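Local coordinates for ApeI dehydratase-like domain-containing protein (Pectobacterium atrosepticum, PDB 3ESI), which is of unknown function but belongs to the ApeI dehydratase-like family and so probably adopts a hot-dog fold that binds acyl thioesters, at the interface of chains A and B and the interface of chains A and C. Numbering follows the deposited sequence. Chains: chain A/B/C, uncharacterized protein.

Contact 1: the interface of chains A and B. Residues chain A 1, 32, 46, 50; chain B 1, 32, 46, 50.
A:Met1 and B:Met1, which lose the most surface to the partner in this two-fold patch, pack with the indoles of A:Trp32 and B:Trp32 astride the axis. The tryptophans cross obliquely, six-membered rims together, and touch through A:Trp32 CH2 and B:Trp32 CH2 at 3.5 Å. In each, CG lies anti to the carbonyl carbon (chi1 -56° in A:Trp32), which swings the indole out from the short 3-10 helix 31-33 towards the partner. Rotation of the ring is fixed from its own chain: A:Trp32 NE1 donates to the main-chain carbonyl A:Met1 O at 3.0 Å, nearly straight (169° at H), in the ring plane and on a carbonyl lone pair. The methionine side chain then bends at chi2 and chi3 so that its thioether lies against one face of the same indole, near the rim. Its methyl goes on across the interface: A:Met1 CE stands in the plane of the B:Trp32 ring, at its edge, 3.9 Å from B:Trp32 CH2. The valines fit against the partner's tryptophan, A:Val46 CG2 lying 3.7 Å from the rim atom B:Trp32 CZ3 and B:Val46 CG1 packing near the A:Trp32 main chain. No polar bond joins the chains here; A:Asp50 of helix 45-59 and B:Asp50 of helix 45-60 present their carboxylates to methionine carbons. B:Asp50, its CG anti to the backbone N (chi1 171°), sets carboxylate oxygen OD1 3.4 Å from the methylene A:Met1 CG.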
ATOM      1  N   MET A   1      -0.884   2.206 -18.215  1.00 31.17           N
ATOM      2  CA  MET A   1      -1.940   2.703 -17.258  1.00 33.45           C
ATOM      3  C   MET A   1      -3.384   2.256 -17.522  1.00 34.98           C
ATOM      4  O   MET A   1      -4.123   1.957 -16.576  1.00 35.75           O
ATOM      5  CB  MET A   1      -1.892   4.238 -17.150  1.00 28.45           C
ATOM      6  CG  MET A   1      -0.639   4.769 -16.453  1.00 24.36           C
ATOM      7  SD  MET A   1      -0.388   4.121 -14.777  1.00 17.95           S
ATOM      8  CE  MET A   1      -1.380   5.329 -13.884  1.00 24.46           C
ATOM      9  N   TRP A  32       1.036  -0.363 -12.823  1.00 34.69           N
ATOM     10  CA  TRP A  32       0.388  -0.775 -11.582  1.00 35.14           C
ATOM     11  C   TRP A  32       1.032  -2.032 -11.006  1.00 36.35           C
ATOM     12  O   TRP A  32       0.913  -2.306  -9.811  1.00 38.11           O
ATOM     13  CB  TRP A  32      -1.096  -1.075 -11.832  1.00 33.24           C
ATOM     14  CG  TRP A  32      -1.865   0.067 -12.438  1.00 33.07           C
ATOM     15  CD1 TRP A  32      -2.292   0.181 -13.733  1.00 30.15           C
ATOM     16  CD2 TRP A  32      -2.297   1.256 -11.767  1.00 30.65           C
ATOM     17  NE1 TRP A  32      -2.963   1.368 -13.905  1.00 30.68           N
ATOM     18  CE2 TRP A  32      -2.979   2.047 -12.716  1.00 30.87           C
ATOM     19  CE3 TRP A  32      -2.177   1.728 -10.454  1.00 31.08           C
ATOM     20  CZ2 TRP A  32      -3.537   3.287 -12.393  1.00 29.97           C
ATOM     21  CZ3 TRP A  32      -2.733   2.954 -10.134  1.00 29.56           C
ATOM     22  CH2 TRP A  32      -3.403   3.720 -11.103  1.00 30.24           C
ATOM     23  N   VAL A  46      -7.522   2.941  -6.879  1.00 30.84           N
ATOM     24  CA  VAL A  46      -7.470   4.153  -7.693  1.00 31.92           C
ATOM     25  C   VAL A  46      -7.594   3.826  -9.166  1.00 30.46           C
ATOM     26  O   VAL A  46      -8.270   4.538  -9.911  1.00 30.15           O
ATOM     27  CB  VAL A  46      -6.174   4.987  -7.465  1.00 33.57           C
ATOM     28  CG1 VAL A  46      -6.084   5.390  -6.002  1.00 34.35           C
ATOM     29  CG2 VAL A  46      -4.934   4.197  -7.889  1.00 34.70           C
ATOM     30  N   ASP A  50     -10.493   4.979 -11.627  1.00 32.11           N
ATOM     31  CA  ASP A  50     -10.054   5.719 -12.795  1.00 32.26           C
ATOM     32  C   ASP A  50     -10.629   5.139 -14.072  1.00 33.18           C
ATOM     33  O   ASP A  50     -11.203   5.872 -14.873  1.00 34.28           O
ATOM     34  CB  ASP A  50      -8.522   5.731 -12.867  1.00 34.59           C
ATOM     35  CG  ASP A  50      -8.003   6.443 -14.101  1.00 34.74           C
ATOM     36  OD1 ASP A  50      -8.440   7.571 -14.369  1.00 35.69           O
ATOM     37  OD2 ASP A  50      -7.152   5.881 -14.807  1.00 41.42           O
TER
ATOM     38  N   MET B   1      -6.144  12.779 -12.037  1.00 31.77           N
ATOM     39  CA  MET B   1      -4.947  11.893 -11.957  1.00 33.36           C
ATOM     40  C   MET B   1      -3.642  12.660 -12.209  1.00 34.43           C
ATOM     41  O   MET B   1      -2.580  12.302 -11.674  1.00 34.93           O
ATOM     42  CB  MET B   1      -5.087  10.727 -12.953  1.00 28.95           C
ATOM     43  CG  MET B   1      -6.193   9.719 -12.616  1.00 24.90           C
ATOM     44  SD  MET B   1      -5.871   8.726 -11.128  1.00 18.57           S
ATOM     45  CE  MET B   1      -4.918   7.392 -11.902  1.00 25.34           C
ATOM     46  N   TRP B  32      -5.596   9.506  -6.149  1.00 33.79           N
ATOM     47  CA  TRP B  32      -4.488   8.881  -5.440  1.00 35.83           C
ATOM     48  C   TRP B  32      -4.643   9.020  -3.933  1.00 38.14           C
ATOM     49  O   TRP B  32      -4.115   8.209  -3.171  1.00 39.92           O
ATOM     50  CB  TRP B  32      -3.152   9.521  -5.842  1.00 35.30           C
ATOM     51  CG  TRP B  32      -2.865   9.533  -7.326  1.00 35.45           C
ATOM     52  CD1 TRP B  32      -2.901  10.611  -8.167  1.00 32.96           C
ATOM     53  CD2 TRP B  32      -2.497   8.406  -8.135  1.00 34.49           C
ATOM     54  NE1 TRP B  32      -2.578  10.226  -9.448  1.00 33.95           N
ATOM     55  CE2 TRP B  32      -2.327   8.878  -9.457  1.00 34.72           C
ATOM     56  CE3 TRP B  32      -2.297   7.044  -7.871  1.00 33.43           C
ATOM     57  CZ2 TRP B  32      -1.970   8.034 -10.513  1.00 33.93           C
ATOM     58  CZ3 TRP B  32      -1.944   6.205  -8.920  1.00 33.47           C
ATOM     59  CH2 TRP B  32      -1.785   6.704 -10.228  1.00 32.79           C
ATOM     60  N   VAL B  46       3.867   4.689  -8.935  1.00 30.95           N
ATOM     61  CA  VAL B  46       3.230   4.573 -10.234  1.00 32.22           C
ATOM     62  C   VAL B  46       2.863   5.951 -10.716  1.00 32.74           C
ATOM     63  O   VAL B  46       3.022   6.269 -11.901  1.00 33.88           O
ATOM     64  CB  VAL B  46       1.939   3.744 -10.182  1.00 33.47           C
ATOM     65  CG1 VAL B  46       2.263   2.271 -10.140  1.00 32.74           C
ATOM     66  CG2 VAL B  46       1.138   4.139  -8.958  1.00 34.16           C
ATOM     67  N   ASP B  50       4.257   7.656 -13.843  1.00 30.62           N
ATOM     68  CA  ASP B  50       3.271   8.060 -14.830  1.00 30.24           C
ATOM     69  C   ASP B  50       3.447   9.526 -15.233  1.00 31.28           C
ATOM     70  O   ASP B  50       3.401   9.851 -16.423  1.00 28.01           O
ATOM     71  CB  ASP B  50       1.859   7.856 -14.274  1.00 31.84           C
ATOM     72  CG  ASP B  50       0.785   8.448 -15.167  1.00 32.58           C
ATOM     73  OD1 ASP B  50       0.616   7.960 -16.295  1.00 35.21           O
ATOM     74  OD2 ASP B  50       0.110   9.410 -14.739  1.00 38.10           O
TER

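Contact 2: the interface of chains A and B. Residues chain A 45-46, 49, 53, 66, 69, 72; chain B 31, 34, 37.
B:Phe31 lies at the apolar centre, its ring inserted between helix 45-59 and strand 64-69 of chain A. From the helix, the A:Leu49 branch CD2 rests over one face of the ring, 3.7 Å from its centroid, brought there by a CG anti to the backbone N (chi1 173°). From the strand, A:Phe66 reaches in tip to tip and turns its face to the B:Phe31 edge: the planes stand 79° apart, and B:Phe31 CE1 points at the middle of the A:Phe66 ring, 3.6 Å from A:Phe66 CG. A:Met53 CG adds a looser contact at the far end of the ring. One helical turn back, B:Phe37 lies flat over the start of the same helix, one face on the A:Gly45-A:Val46 peptide with A:Gly45 C 3.7 Å from the ring centroid. A:Val46 CG1 packs at the ring's side, 3.4 Å from B:Phe37 CD2, while A:Ile72 CD1 approaches B:Phe37 CE1 at 3.8 Å. Towards the polar rim, the B:Asn34 amide meets A:Ile69 tip to tip, its CG anti to the backbone N (chi1 -164°). Its plane is almost perpendicular to the A:Phe66 ring, and no hydrogen bond crosses the patch. Chain B thus lays its 3-10 helix 31-33 and the following loop into the groove that chain A forms between helix 45-59 and strands 64-69 and 71-74.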
ATOM      1  N   GLY A  45      -7.449   0.231  -5.944  1.00 33.94           N
ATOM      2  CA  GLY A  45      -8.701   0.958  -6.057  1.00 32.33           C
ATOM      3  C   GLY A  45      -8.634   2.211  -6.910  1.00 31.54           C
ATOM      4  O   GLY A  45      -9.591   2.519  -7.614  1.00 29.54           O
ATOM      5  N   VAL A  46      -7.522   2.941  -6.879  1.00 30.84           N
ATOM      6  CA  VAL A  46      -7.470   4.153  -7.693  1.00 31.92           C
ATOM      7  C   VAL A  46      -7.594   3.826  -9.166  1.00 30.46           C
ATOM      8  O   VAL A  46      -8.270   4.538  -9.911  1.00 30.15           O
ATOM      9  CB  VAL A  46      -6.174   4.987  -7.465  1.00 33.57           C
ATOM     10  CG1 VAL A  46      -6.084   5.390  -6.002  1.00 34.35           C
ATOM     11  CG2 VAL A  46      -4.934   4.197  -7.889  1.00 34.70           C
ATOM     12  N   LEU A  49     -11.203   2.792 -10.030  1.00 32.36           N
ATOM     13  CA  LEU A  49     -12.073   3.957 -10.105  1.00 33.71           C
ATOM     14  C   LEU A  49     -11.773   4.749 -11.377  1.00 33.58           C
ATOM     15  O   LEU A  49     -12.677   5.137 -12.112  1.00 35.85           O
ATOM     16  CB  LEU A  49     -11.878   4.856  -8.880  1.00 35.19           C
ATOM     17  CG  LEU A  49     -12.625   6.198  -8.947  1.00 37.69           C
ATOM     18  CD1 LEU A  49     -14.105   5.923  -9.104  1.00 37.98           C
ATOM     19  CD2 LEU A  49     -12.363   7.041  -7.703  1.00 37.32           C
ATOM     20  N   MET A  53     -14.264   5.828 -14.330  1.00 38.64           N
ATOM     21  CA  MET A  53     -14.510   7.209 -14.709  1.00 39.70           C
ATOM     22  C   MET A  53     -14.201   7.528 -16.175  1.00 41.00           C
ATOM     23  O   MET A  53     -14.929   8.287 -16.808  1.00 43.19           O
ATOM     24  CB  MET A  53     -13.734   8.153 -13.778  1.00 36.14           C
ATOM     25  CG  MET A  53     -14.375   8.329 -12.384  1.00 35.60           C
ATOM     26  SD  MET A  53     -16.123   8.901 -12.369  1.00 26.82           S
ATOM     27  CE  MET A  53     -16.827   7.528 -11.880  1.00 24.28           C
ATOM     28  N   PHE A  66     -16.611  13.416 -11.782  1.00 45.78           N
ATOM     29  CA  PHE A  66     -16.661  12.884 -10.431  1.00 44.40           C
ATOM     30  C   PHE A  66     -17.010  13.936  -9.369  1.00 44.79           C
ATOM     31  O   PHE A  66     -16.567  15.087  -9.445  1.00 44.14           O
ATOM     32  CB  PHE A  66     -15.297  12.267 -10.107  1.00 40.43           C
ATOM     33  CG  PHE A  66     -15.175  11.713  -8.707  1.00 38.24           C
ATOM     34  CD1 PHE A  66     -15.448  10.367  -8.449  1.00 36.15           C
ATOM     35  CD2 PHE A  66     -14.730  12.523  -7.658  1.00 35.39           C
ATOM     36  CE1 PHE A  66     -15.274   9.833  -7.169  1.00 35.44           C
ATOM     37  CE2 PHE A  66     -14.555  11.999  -6.376  1.00 33.52           C
ATOM     38  CZ  PHE A  66     -14.825  10.649  -6.129  1.00 34.68           C
ATOM     39  N   ILE A  69     -17.722   9.312  -4.019  1.00 45.70           N
ATOM     40  CA  ILE A  69     -17.921   7.869  -3.980  1.00 48.25           C
ATOM     41  C   ILE A  69     -18.993   7.570  -2.937  1.00 49.24           C
ATOM     42  O   ILE A  69     -18.738   7.675  -1.743  1.00 48.81           O
ATOM     43  CB  ILE A  69     -16.610   7.134  -3.563  1.00 49.32           C
ATOM     44  CG1 ILE A  69     -15.933   7.878  -2.389  1.00 53.09           C
ATOM     45  CG2 ILE A  69     -15.659   7.010  -4.746  1.00 49.21           C
ATOM     46  CD1 ILE A  69     -15.390   9.333  -2.668  1.00 54.36           C
ATOM     47  N   ILE A  72     -18.114   1.897  -2.264  1.00 52.50           N
ATOM     48  CA  ILE A  72     -17.299   1.001  -3.068  1.00 52.98           C
ATOM     49  C   ILE A  72     -17.145  -0.271  -2.258  1.00 52.35           C
ATOM     50  O   ILE A  72     -17.216  -0.241  -1.039  1.00 52.55           O
ATOM     51  CB  ILE A  72     -15.897   1.581  -3.335  1.00 53.92           C
ATOM     52  CG1 ILE A  72     -16.010   3.048  -3.733  1.00 57.31           C
ATOM     53  CG2 ILE A  72     -15.221   0.810  -4.466  1.00 52.39           C
ATOM     54  CD1 ILE A  72     -14.682   3.683  -4.130  1.00 62.47           C
TER
ATOM     55  N   PHE B  31      -7.382  11.238  -7.161  1.00 35.46           N
ATOM     56  CA  PHE B  31      -7.899   9.934  -6.750  1.00 35.73           C
ATOM     57  C   PHE B  31      -6.866   9.184  -5.917  1.00 34.52           C
ATOM     58  O   PHE B  31      -7.216   8.343  -5.087  1.00 33.14           O
ATOM     59  CB  PHE B  31      -8.292   9.090  -7.968  1.00 36.90           C
ATOM     60  CG  PHE B  31      -9.545   9.565  -8.656  1.00 39.62           C
ATOM     61  CD1 PHE B  31     -10.575  10.162  -7.924  1.00 39.89           C
ATOM     62  CD2 PHE B  31      -9.726   9.358 -10.020  1.00 40.10           C
ATOM     63  CE1 PHE B  31     -11.765  10.541  -8.537  1.00 39.60           C
ATOM     64  CE2 PHE B  31     -10.914   9.732 -10.644  1.00 41.95           C
ATOM     65  CZ  PHE B  31     -11.940  10.327  -9.899  1.00 41.44           C
ATOM     66  N   ASN B  34      -7.833   9.531  -2.343  1.00 37.89           N
ATOM     67  CA  ASN B  34      -9.184   9.267  -1.848  1.00 38.89           C
ATOM     68  C   ASN B  34      -9.235   8.455  -0.553  1.00 40.20           C
ATOM     69  O   ASN B  34      -8.647   7.376  -0.448  1.00 40.42           O
ATOM     70  CB  ASN B  34     -10.031   8.580  -2.921  1.00 38.15           C
ATOM     71  CG  ASN B  34     -11.522   8.644  -2.611  1.00 38.63           C
ATOM     72  OD1 ASN B  34     -12.027   7.928  -1.733  1.00 36.62           O
ATOM     73  ND2 ASN B  34     -12.232   9.516  -3.321  1.00 37.94           N
ATOM     74  N   PHE B  37      -9.493   4.726  -0.370  1.00 45.36           N
ATOM     75  CA  PHE B  37      -8.404   3.833  -0.742  1.00 44.84           C
ATOM     76  C   PHE B  37      -7.235   3.864   0.234  1.00 46.09           C
ATOM     77  O   PHE B  37      -6.386   2.968   0.207  1.00 47.50           O
ATOM     78  CB  PHE B  37      -7.884   4.149  -2.159  1.00 43.46           C
ATOM     79  CG  PHE B  37      -8.962   4.241  -3.218  1.00 40.94           C
ATOM     80  CD1 PHE B  37      -9.960   3.280  -3.309  1.00 41.00           C
ATOM     81  CD2 PHE B  37      -8.961   5.287  -4.136  1.00 40.04           C
ATOM     82  CE1 PHE B  37     -10.948   3.359  -4.301  1.00 40.93           C
ATOM     83  CE2 PHE B  37      -9.939   5.380  -5.134  1.00 39.48           C
ATOM     84  CZ  PHE B  37     -10.935   4.415  -5.217  1.00 39.97           C
TER

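Contact 3: the interface of chains A and C. Residues chain A 40, 42-44, 77, 79; chain C 40, 42, 77, 79.
Two leucines meet tip to tip near the two-fold axis, A:Leu42 CD1 standing 3.4 Å from C:Leu42 CD2. Beside them the prolines slide past each other in opposite directions, with A:Pro77 CB 3.7 Å from C:Pro77 CG, and each ring also takes the tip of a leucine from the other chain. Thus A:Pro77 CG touches C:Leu79 CD2 at 3.5 Å, and A:Leu79 CD2 returns the contact to C:Pro77 CD at 3.7 Å. Glutamines flank this apolar core. C:Gln40, extended beyond CG, lays its amide by A:Pro44, the carbonyl oxygen OE1 3.4 Å from A:Pro44 CA; A:Gln40 OE1 instead approaches the methyl C:Leu42 CD1 at 3.4 Å. No hydrogen bond links the chains in this patch. Behind the contacts, both Leu42 side chains hold CG in the crowded position between backbone N and carbonyl carbon (chi1 68° in A:Leu42). Their second torsions differ, 148° in A:Leu42 and 87° in C:Leu42, and the contact is uneven: both A:Leu42 methyls meet C:Leu42 CD2, while C:Leu42 CD1 turns to A:Gln40. The extended loops carrying residues 40-44 and 77-79 set these side chains side by side. The site joins chains A and C through apolar contact within the deposited four-chain assembly, though the structure alone does not show that this pairing forms in solution.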
ATOM      1  N   GLN A  40       3.387  -7.641  -4.340  1.00 47.25           N
ATOM      2  CA  GLN A  40       2.110  -8.356  -4.348  1.00 49.02           C
ATOM      3  C   GLN A  40       1.225  -7.592  -5.315  1.00 48.71           C
ATOM      4  O   GLN A  40       0.296  -6.895  -4.913  1.00 49.41           O
ATOM      5  CB  GLN A  40       1.459  -8.340  -2.964  1.00 49.44           C
ATOM      6  CG  GLN A  40       2.347  -8.793  -1.824  1.00 52.44           C
ATOM      7  CD  GLN A  40       1.669  -8.604  -0.483  1.00 53.65           C
ATOM      8  OE1 GLN A  40       0.640  -9.221  -0.211  1.00 54.39           O
ATOM      9  NE2 GLN A  40       2.232  -7.735   0.359  1.00 53.46           N
ATOM     10  N   LEU A  42      -1.609  -6.296  -7.637  1.00 44.69           N
ATOM     11  CA  LEU A  42      -3.053  -6.393  -7.786  1.00 42.98           C
ATOM     12  C   LEU A  42      -3.536  -5.008  -8.194  1.00 41.81           C
ATOM     13  O   LEU A  42      -2.912  -4.008  -7.858  1.00 42.88           O
ATOM     14  CB  LEU A  42      -3.744  -6.851  -6.505  1.00 41.13           C
ATOM     15  CG  LEU A  42      -3.793  -5.965  -5.267  1.00 43.51           C
ATOM     16  CD1 LEU A  42      -5.108  -6.239  -4.512  1.00 42.26           C
ATOM     17  CD2 LEU A  42      -2.572  -6.236  -4.398  1.00 41.93           C
ATOM     18  N   LEU A  43      -4.629  -4.957  -8.938  1.00 39.73           N
ATOM     19  CA  LEU A  43      -5.173  -3.696  -9.405  1.00 37.70           C
ATOM     20  C   LEU A  43      -5.751  -2.868  -8.249  1.00 37.31           C
ATOM     21  O   LEU A  43      -6.844  -3.159  -7.749  1.00 36.47           O
ATOM     22  CB  LEU A  43      -6.264  -3.967 -10.431  1.00 36.54           C
ATOM     23  CG  LEU A  43      -6.535  -2.801 -11.368  1.00 38.18           C
ATOM     24  CD1 LEU A  43      -5.278  -2.550 -12.190  1.00 38.34           C
ATOM     25  CD2 LEU A  43      -7.724  -3.122 -12.262  1.00 38.83           C
ATOM     26  N   PRO A  44      -5.029  -1.814  -7.822  1.00 35.96           N
ATOM     27  CA  PRO A  44      -5.512  -0.972  -6.721  1.00 35.16           C
ATOM     28  C   PRO A  44      -6.818  -0.241  -7.014  1.00 34.82           C
ATOM     29  O   PRO A  44      -7.239  -0.108  -8.171  1.00 36.87           O
ATOM     30  CB  PRO A  44      -4.348  -0.012  -6.482  1.00 34.01           C
ATOM     31  CG  PRO A  44      -3.737   0.124  -7.843  1.00 36.44           C
ATOM     32  CD  PRO A  44      -3.753  -1.301  -8.358  1.00 35.98           C
ATOM     33  N   PRO A  77      -9.531  -9.593  -5.371  1.00 43.30           N
ATOM     34  CA  PRO A  77      -8.413  -8.864  -5.976  1.00 41.86           C
ATOM     35  C   PRO A  77      -8.316  -9.199  -7.463  1.00 40.51           C
ATOM     36  O   PRO A  77      -8.666 -10.302  -7.886  1.00 41.44           O
ATOM     37  CB  PRO A  77      -7.205  -9.376  -5.198  1.00 41.92           C
ATOM     38  CG  PRO A  77      -7.787  -9.775  -3.877  1.00 42.09           C
ATOM     39  CD  PRO A  77      -9.056 -10.466  -4.289  1.00 42.39           C
ATOM     40  N   LEU A  79      -5.778  -9.699 -10.419  1.00 35.53           N
ATOM     41  CA  LEU A  79      -4.368  -9.937 -10.699  1.00 34.91           C
ATOM     42  C   LEU A  79      -3.982  -9.592 -12.131  1.00 33.82           C
ATOM     43  O   LEU A  79      -4.830  -9.459 -13.003  1.00 33.60           O
ATOM     44  CB  LEU A  79      -4.016 -11.402 -10.430  1.00 35.60           C
ATOM     45  CG  LEU A  79      -4.487 -11.988  -9.100  1.00 38.64           C
ATOM     46  CD1 LEU A  79      -3.872 -13.374  -8.918  1.00 37.64           C
ATOM     47  CD2 LEU A  79      -4.094 -11.068  -7.954  1.00 37.63           C
TER
ATOM     48  N   GLN C  40      -8.981  -1.830   0.561  1.00 41.92           N
ATOM     49  CA  GLN C  40      -8.854  -3.159  -0.045  1.00 43.15           C
ATOM     50  C   GLN C  40      -8.010  -3.973   0.927  1.00 41.55           C
ATOM     51  O   GLN C  40      -6.789  -4.070   0.785  1.00 40.95           O
ATOM     52  CB  GLN C  40      -8.124  -3.108  -1.389  1.00 42.58           C
ATOM     53  CG  GLN C  40      -8.638  -2.084  -2.352  1.00 46.13           C
ATOM     54  CD  GLN C  40      -7.572  -1.679  -3.351  1.00 47.31           C
ATOM     55  OE1 GLN C  40      -7.148  -2.490  -4.178  1.00 45.73           O
ATOM     56  NE2 GLN C  40      -7.121  -0.417  -3.269  1.00 43.99           N
ATOM     57  N   LEU C  42      -6.008  -6.846   2.644  1.00 40.02           N
ATOM     58  CA  LEU C  42      -5.269  -8.051   2.256  1.00 40.60           C
ATOM     59  C   LEU C  42      -4.026  -8.206   3.136  1.00 39.98           C
ATOM     60  O   LEU C  42      -3.371  -7.225   3.489  1.00 40.02           O
ATOM     61  CB  LEU C  42      -4.904  -8.035   0.757  1.00 41.06           C
ATOM     62  CG  LEU C  42      -3.834  -7.152   0.107  1.00 42.39           C
ATOM     63  CD1 LEU C  42      -2.454  -7.819   0.167  1.00 40.74           C
ATOM     64  CD2 LEU C  42      -4.219  -6.945  -1.347  1.00 42.61           C
ATOM     65  N   PRO C  77      -3.499 -13.225  -3.364  1.00 41.73           N
ATOM     66  CA  PRO C  77      -3.714 -12.388  -2.183  1.00 40.12           C
ATOM     67  C   PRO C  77      -4.510 -13.171  -1.143  1.00 39.49           C
ATOM     68  O   PRO C  77      -5.317 -14.036  -1.489  1.00 39.43           O
ATOM     69  CB  PRO C  77      -4.499 -11.201  -2.732  1.00 39.72           C
ATOM     70  CG  PRO C  77      -4.090 -11.151  -4.164  1.00 39.86           C
ATOM     71  CD  PRO C  77      -4.082 -12.599  -4.558  1.00 40.32           C
ATOM     72  N   LEU C  79      -7.218 -12.794   1.681  1.00 35.43           N
ATOM     73  CA  LEU C  79      -8.261 -11.897   2.176  1.00 34.98           C
ATOM     74  C   LEU C  79      -8.655 -12.172   3.618  1.00 33.49           C
ATOM     75  O   LEU C  79      -8.355 -13.231   4.167  1.00 32.28           O
ATOM     76  CB  LEU C  79      -9.507 -12.006   1.298  1.00 36.44           C
ATOM     77  CG  LEU C  79      -9.276 -11.907  -0.209  1.00 39.00           C
ATOM     78  CD1 LEU C  79     -10.630 -11.809  -0.911  1.00 38.93           C
ATOM     79  CD2 LEU C  79      -8.402 -10.684  -0.525  1.00 40.31           C
TER

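Contacts 1 and 2 belong to one A-B interface, their C-alpha centres about 11 Å apart. They share A:Val46, and helix 45-59 of chain A and the 3-10 helix 31-33 of chain B serve both. Contact 3 lies about 15 Å from each and uses a different partner, chain C. Its A:Pro44 directly precedes the helix of contacts 1 and 2, so a short stretch of chain A takes part in both interfaces. Two separate two-fold contacts on one subunit suit the deposited tetramer: A-B may be the hot-dog dimer, with A-C joining dimers, an assignment inferred here from the packing.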